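Local coordinates for protein CAIP (Helicobacter cinaedi, PDB 5LBH) that probably takes up and stores iron as a Dps-like mini-ferritin of twelve subunits, and promotes the differentiation of macrophages into foam cells in atherosclerotic inflammation, at residues Q12-H26 / H38-F52. Numbering follows the deposited sequence.
With FE (Fe (III) ion), chain V.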
# COMPACT_ATOMS: atom_id res chain seq x y z
N GLN A 12 22.38 28.42 -3.15
CA GLN A 12 22.82 27.40 -2.21
C GLN A 12 23.09 28.00 -0.83
O GLN A 12 22.59 27.51 0.19
CB GLN A 12 24.06 26.70 -2.75
CG GLN A 12 24.49 25.50 -1.93
CD GLN A 12 25.92 25.08 -2.19
OE1 GLN A 12 26.61 25.66 -3.01
NE2 GLN A 12 26.37 24.07 -1.46
N ALA A 13 23.87 29.09 -0.78
CA ALA A 13 24.25 29.68 0.50
C ALA A 13 23.03 30.23 1.23
O ALA A 13 22.90 30.05 2.45
CB ALA A 13 25.30 30.76 0.30
N ASP A 14 22.14 30.92 0.52
CA ASP A 14 20.96 31.45 1.18
C ASP A 14 20.01 30.34 1.61
O ASP A 14 19.32 30.48 2.63
CB ASP A 14 20.26 32.46 0.28
CG ASP A 14 21.08 33.73 0.06
OD1 ASP A 14 21.62 34.33 1.03
OD2 ASP A 14 21.19 34.14 -1.11
N ALA A 15 19.96 29.23 0.84
CA ALA A 15 19.13 28.09 1.26
C ALA A 15 19.62 27.52 2.59
O ALA A 15 18.81 27.20 3.47
CB ALA A 15 19.10 26.99 0.21
N SER A 16 20.94 27.38 2.76
CA SER A 16 21.42 26.78 4.00
C SER A 16 21.15 27.69 5.20
O SER A 16 20.86 27.20 6.29
CB SER A 16 22.91 26.42 3.92
OG SER A 16 23.77 27.54 3.89
N VAL A 17 21.22 29.01 5.01
CA VAL A 17 20.90 29.92 6.11
C VAL A 17 19.40 29.92 6.39
O VAL A 17 18.98 29.88 7.54
CB VAL A 17 21.43 31.33 5.79
CG1 VAL A 17 20.93 32.35 6.82
CG2 VAL A 17 22.97 31.30 5.75
N PHE A 18 18.58 29.94 5.34
CA PHE A 18 17.13 29.91 5.52
C PHE A 18 16.70 28.60 6.18
O PHE A 18 15.80 28.58 7.03
CB PHE A 18 16.44 30.07 4.17
CG PHE A 18 14.97 30.32 4.27
CD1 PHE A 18 14.05 29.43 3.73
CD2 PHE A 18 14.49 31.47 4.89
CE1 PHE A 18 12.68 29.67 3.83
CE2 PHE A 18 13.13 31.71 4.99
CZ PHE A 18 12.22 30.82 4.46
N TYR A 19 17.37 27.50 5.81
CA TYR A 19 17.09 26.21 6.41
C TYR A 19 17.17 26.28 7.94
O TYR A 19 16.27 25.79 8.64
CB TYR A 19 18.08 25.18 5.85
CG TYR A 19 18.00 23.81 6.43
CD1 TYR A 19 18.97 23.36 7.32
CD2 TYR A 19 16.98 22.92 6.06
CE1 TYR A 19 18.93 22.11 7.84
CE2 TYR A 19 16.93 21.64 6.59
CZ TYR A 19 17.91 21.24 7.48
OH TYR A 19 17.89 19.99 8.02
N VAL A 20 18.22 26.91 8.47
CA VAL A 20 18.37 26.99 9.92
C VAL A 20 17.41 28.03 10.50
O VAL A 20 16.82 27.80 11.56
CB VAL A 20 19.84 27.28 10.30
CG1 VAL A 20 19.95 27.62 11.76
CG2 VAL A 20 20.70 26.06 10.01
N LYS A 21 17.23 29.16 9.83
CA LYS A 21 16.28 30.15 10.33
C LYS A 21 14.88 29.55 10.50
O LYS A 21 14.17 29.85 11.47
CB LYS A 21 16.20 31.35 9.39
CG LYS A 21 15.25 32.39 9.90
CD LYS A 21 15.03 33.51 8.92
CE LYS A 21 16.20 34.45 8.78
NZ LYS A 21 15.83 35.60 7.86
N VAL A 22 14.46 28.71 9.55
CA VAL A 22 13.12 28.14 9.64
C VAL A 22 13.02 27.11 10.77
O VAL A 22 11.96 26.98 11.40
CB VAL A 22 12.71 27.57 8.26
CG1 VAL A 22 11.37 26.83 8.32
CG2 VAL A 22 12.66 28.69 7.24
N HIS A 23 14.10 26.38 11.09
CA HIS A 23 14.07 25.54 12.29
C HIS A 23 13.80 26.39 13.54
O HIS A 23 13.05 25.99 14.44
CB HIS A 23 15.40 24.79 12.44
CG HIS A 23 15.47 23.50 11.67
ND1 HIS A 23 15.86 23.45 10.35
CD2 HIS A 23 15.27 22.22 12.06
CE1 HIS A 23 15.86 22.19 9.94
NE2 HIS A 23 15.51 21.43 10.95
N ASN A 24 14.37 27.59 13.58
CA ASN A 24 14.14 28.50 14.69
C ASN A 24 12.66 28.92 14.76
O ASN A 24 12.05 28.88 15.83
CB ASN A 24 15.10 29.68 14.53
CG ASN A 24 14.93 30.74 15.58
OD1 ASN A 24 14.28 30.54 16.59
ND2 ASN A 24 15.59 31.87 15.36
N PHE A 25 12.06 29.30 13.62
CA PHE A 25 10.62 29.55 13.61
C PHE A 25 9.84 28.31 14.06
O PHE A 25 8.85 28.41 14.81
CB PHE A 25 10.15 29.96 12.22
CG PHE A 25 10.75 31.24 11.72
CD1 PHE A 25 11.20 32.20 12.61
CD2 PHE A 25 10.86 31.48 10.36
CE1 PHE A 25 11.75 33.39 12.16
CE2 PHE A 25 11.40 32.67 9.89
CZ PHE A 25 11.85 33.63 10.79
N HIS A 26 10.27 27.14 13.60
CA HIS A 26 9.61 25.88 13.91
C HIS A 26 9.63 25.59 15.41
O HIS A 26 8.64 25.08 15.96
CB HIS A 26 10.30 24.78 13.11
CG HIS A 26 9.82 23.40 13.40
ND1 HIS A 26 8.57 22.95 13.04
CD2 HIS A 26 10.46 22.35 13.98
CE1 HIS A 26 8.45 21.68 13.41
NE2 HIS A 26 9.58 21.30 13.97
N HIS A 38 3.91 25.16 13.51
CA HIS A 38 4.99 24.21 13.75
C HIS A 38 5.15 23.25 12.57
O HIS A 38 6.27 22.98 12.12
CB HIS A 38 4.70 23.47 15.06
CG HIS A 38 5.78 22.54 15.53
ND1 HIS A 38 7.00 22.99 16.01
CD2 HIS A 38 5.79 21.20 15.69
CE1 HIS A 38 7.72 21.95 16.41
NE2 HIS A 38 7.01 20.85 16.22
N LYS A 39 4.03 22.81 12.00
CA LYS A 39 4.06 21.86 10.89
C LYS A 39 4.40 22.52 9.55
O LYS A 39 5.17 21.97 8.76
CB LYS A 39 2.73 21.12 10.82
CG LYS A 39 2.70 19.98 9.83
CD LYS A 39 1.82 20.32 8.65
CE LYS A 39 1.66 19.11 7.75
NZ LYS A 39 0.75 19.38 6.60
N ALA A 40 3.84 23.70 9.27
CA ALA A 40 4.18 24.37 8.01
C ALA A 40 5.67 24.67 7.94
O ALA A 40 6.31 24.41 6.92
CB ALA A 40 3.36 25.64 7.83
N THR A 41 6.25 25.20 9.02
CA THR A 41 7.68 25.46 9.02
C THR A 41 8.47 24.17 8.80
O THR A 41 9.56 24.19 8.20
CB THR A 41 8.13 26.12 10.33
OG1 THR A 41 7.72 25.32 11.43
CG2 THR A 41 7.52 27.51 10.46
N GLN A 42 7.96 23.03 9.27
CA GLN A 42 8.72 21.80 9.05
C GLN A 42 8.70 21.41 7.57
O GLN A 42 9.72 20.99 7.01
CB GLN A 42 8.18 20.66 9.89
CG GLN A 42 9.02 19.41 9.66
CD GLN A 42 8.41 18.14 10.18
OE1 GLN A 42 7.77 17.41 9.44
NE2 GLN A 42 8.56 17.89 11.49
N GLU A 43 7.55 21.56 6.93
CA GLU A 43 7.47 21.33 5.49
C GLU A 43 8.38 22.27 4.70
O GLU A 43 8.98 21.87 3.70
CB GLU A 43 6.02 21.48 5.04
CG GLU A 43 5.12 20.41 5.61
CD GLU A 43 3.69 20.60 5.17
OE1 GLU A 43 2.97 19.57 5.05
OE2 GLU A 43 3.29 21.76 4.94
N ILE A 44 8.49 23.52 5.15
CA ILE A 44 9.31 24.50 4.43
C ILE A 44 10.80 24.16 4.54
O ILE A 44 11.53 24.22 3.55
CB ILE A 44 9.01 25.92 4.93
CG1 ILE A 44 7.58 26.33 4.57
CG2 ILE A 44 10.07 26.90 4.45
CD1 ILE A 44 7.21 27.73 5.07
N TYR A 45 11.28 23.84 5.74
CA TYR A 45 12.72 23.59 5.78
C TYR A 45 13.09 22.28 5.09
O TYR A 45 14.22 22.16 4.61
CB TYR A 45 13.27 23.66 7.22
CG TYR A 45 12.88 22.62 8.27
CD1 TYR A 45 13.20 21.26 8.12
CD2 TYR A 45 12.26 23.01 9.46
CE1 TYR A 45 12.86 20.31 9.11
CE2 TYR A 45 11.93 22.09 10.45
CZ TYR A 45 12.23 20.74 10.27
OH TYR A 45 11.91 19.85 11.27
N GLU A 46 12.16 21.33 4.96
CA GLU A 46 12.45 20.12 4.20
C GLU A 46 12.50 20.40 2.71
O GLU A 46 13.31 19.80 2.00
CB GLU A 46 11.40 19.03 4.50
CG GLU A 46 11.56 18.37 5.88
CD GLU A 46 10.35 17.48 6.29
OE1 GLU A 46 9.32 17.44 5.57
OE2 GLU A 46 10.43 16.86 7.37
N GLN A 47 11.71 21.37 2.23
CA GLN A 47 11.76 21.71 0.81
C GLN A 47 13.03 22.47 0.46
O GLN A 47 13.62 22.23 -0.60
CB GLN A 47 10.53 22.55 0.43
CG GLN A 47 9.22 21.80 0.39
CD GLN A 47 9.10 20.89 -0.84
OE1 GLN A 47 9.06 19.66 -0.72
NE2 GLN A 47 9.02 21.51 -2.03
N PHE A 48 13.53 23.32 1.38
CA PHE A 48 14.78 24.02 1.14
C PHE A 48 16.00 23.14 1.38
O PHE A 48 17.06 23.43 0.84
CB PHE A 48 14.84 25.30 1.98
CG PHE A 48 14.17 26.46 1.30
CD1 PHE A 48 12.80 26.66 1.41
CD2 PHE A 48 14.91 27.33 0.51
CE1 PHE A 48 12.18 27.71 0.75
CE2 PHE A 48 14.30 28.39 -0.14
CZ PHE A 48 12.93 28.58 -0.02
N ALA A 49 15.88 22.06 2.17
CA ALA A 49 16.91 21.04 2.13
C ALA A 49 17.04 20.46 0.74
O ALA A 49 18.14 20.12 0.30
CB ALA A 49 16.63 19.94 3.15
N ASP A 50 15.93 20.40 -0.01
CA ASP A 50 15.97 19.82 -1.34
C ASP A 50 16.57 20.75 -2.37
O ASP A 50 17.43 20.32 -3.14
CB ASP A 50 14.56 19.43 -1.78
CG ASP A 50 14.10 18.11 -1.18
OD1 ASP A 50 14.96 17.32 -0.73
OD2 ASP A 50 12.87 17.87 -1.17
N VAL A 51 16.23 22.04 -2.33
CA VAL A 51 16.91 23.01 -3.21
C VAL A 51 18.40 23.05 -2.89
O VAL A 51 19.23 23.11 -3.80
CB VAL A 51 16.28 24.42 -3.14
CG1 VAL A 51 14.81 24.37 -3.25
CG2 VAL A 51 16.70 25.18 -1.93
N PHE A 52 18.76 22.99 -1.61
CA PHE A 52 20.17 23.01 -1.23
C PHE A 52 20.94 21.92 -1.97
O PHE A 52 22.02 22.16 -2.52
CB PHE A 52 20.30 22.86 0.28
CG PHE A 52 21.72 22.84 0.77
CD1 PHE A 52 22.48 24.01 0.80
CD2 PHE A 52 22.28 21.66 1.25
CE1 PHE A 52 23.78 24.00 1.29
CE2 PHE A 52 23.59 21.64 1.73
CZ PHE A 52 24.34 22.82 1.75
FE FE V . 10.38 19.27 14.99
O HOH W 1 8.42 17.70 15.58
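Helices 4-28 and 34-61 of the ferritin-like bundle meet here through segments 12-26 and 38-52, which run antiparallel with axes 8.6 Å apart at closest approach, and their contact carries the histidine ligand of an intersubunit iron site. His26 contributes NE2 to the iron(III) ion at 2.4 Å and fits as a knob among His38, Thr41, Gln42 and Tyr45. Its imidazole is sandwiched: His38 lies over one face in an offset stack, ring centroids 3.7 Å apart, while the edge of Tyr45 points at the opposite face. With CG opposite the backbone N (chi1 -175°), the His38 ring swings over to His26, and its rotation about CB-CG puts ND1 at His26 O, 2.7 Å away and close to the ring plane, as a hydrogen-bond donor. Tyr45 is itself a knob. Its phenol lies nearly flat against the His23 ring, centroids 3.6 Å apart, and His23 is kept from swivelling by an almost straight bond from ND1 to Tyr19 O (2.9 Å, 171°). Farther from the iron the packing turns apolar: the edge of Phe18 meets the face of Phe48, and Ala15 CB rests on Val51 CG2 at 3.7 Å. Asp53 and Glu57 of a neighbouring subunit complete the protein ligands of the metal, and Phe52 of that subunit meets His23 edge-to-face. Iron held between histidine from one subunit and carboxylates from its partner is the hallmark of the ferroxidase site in Dps-type mini-ferritins.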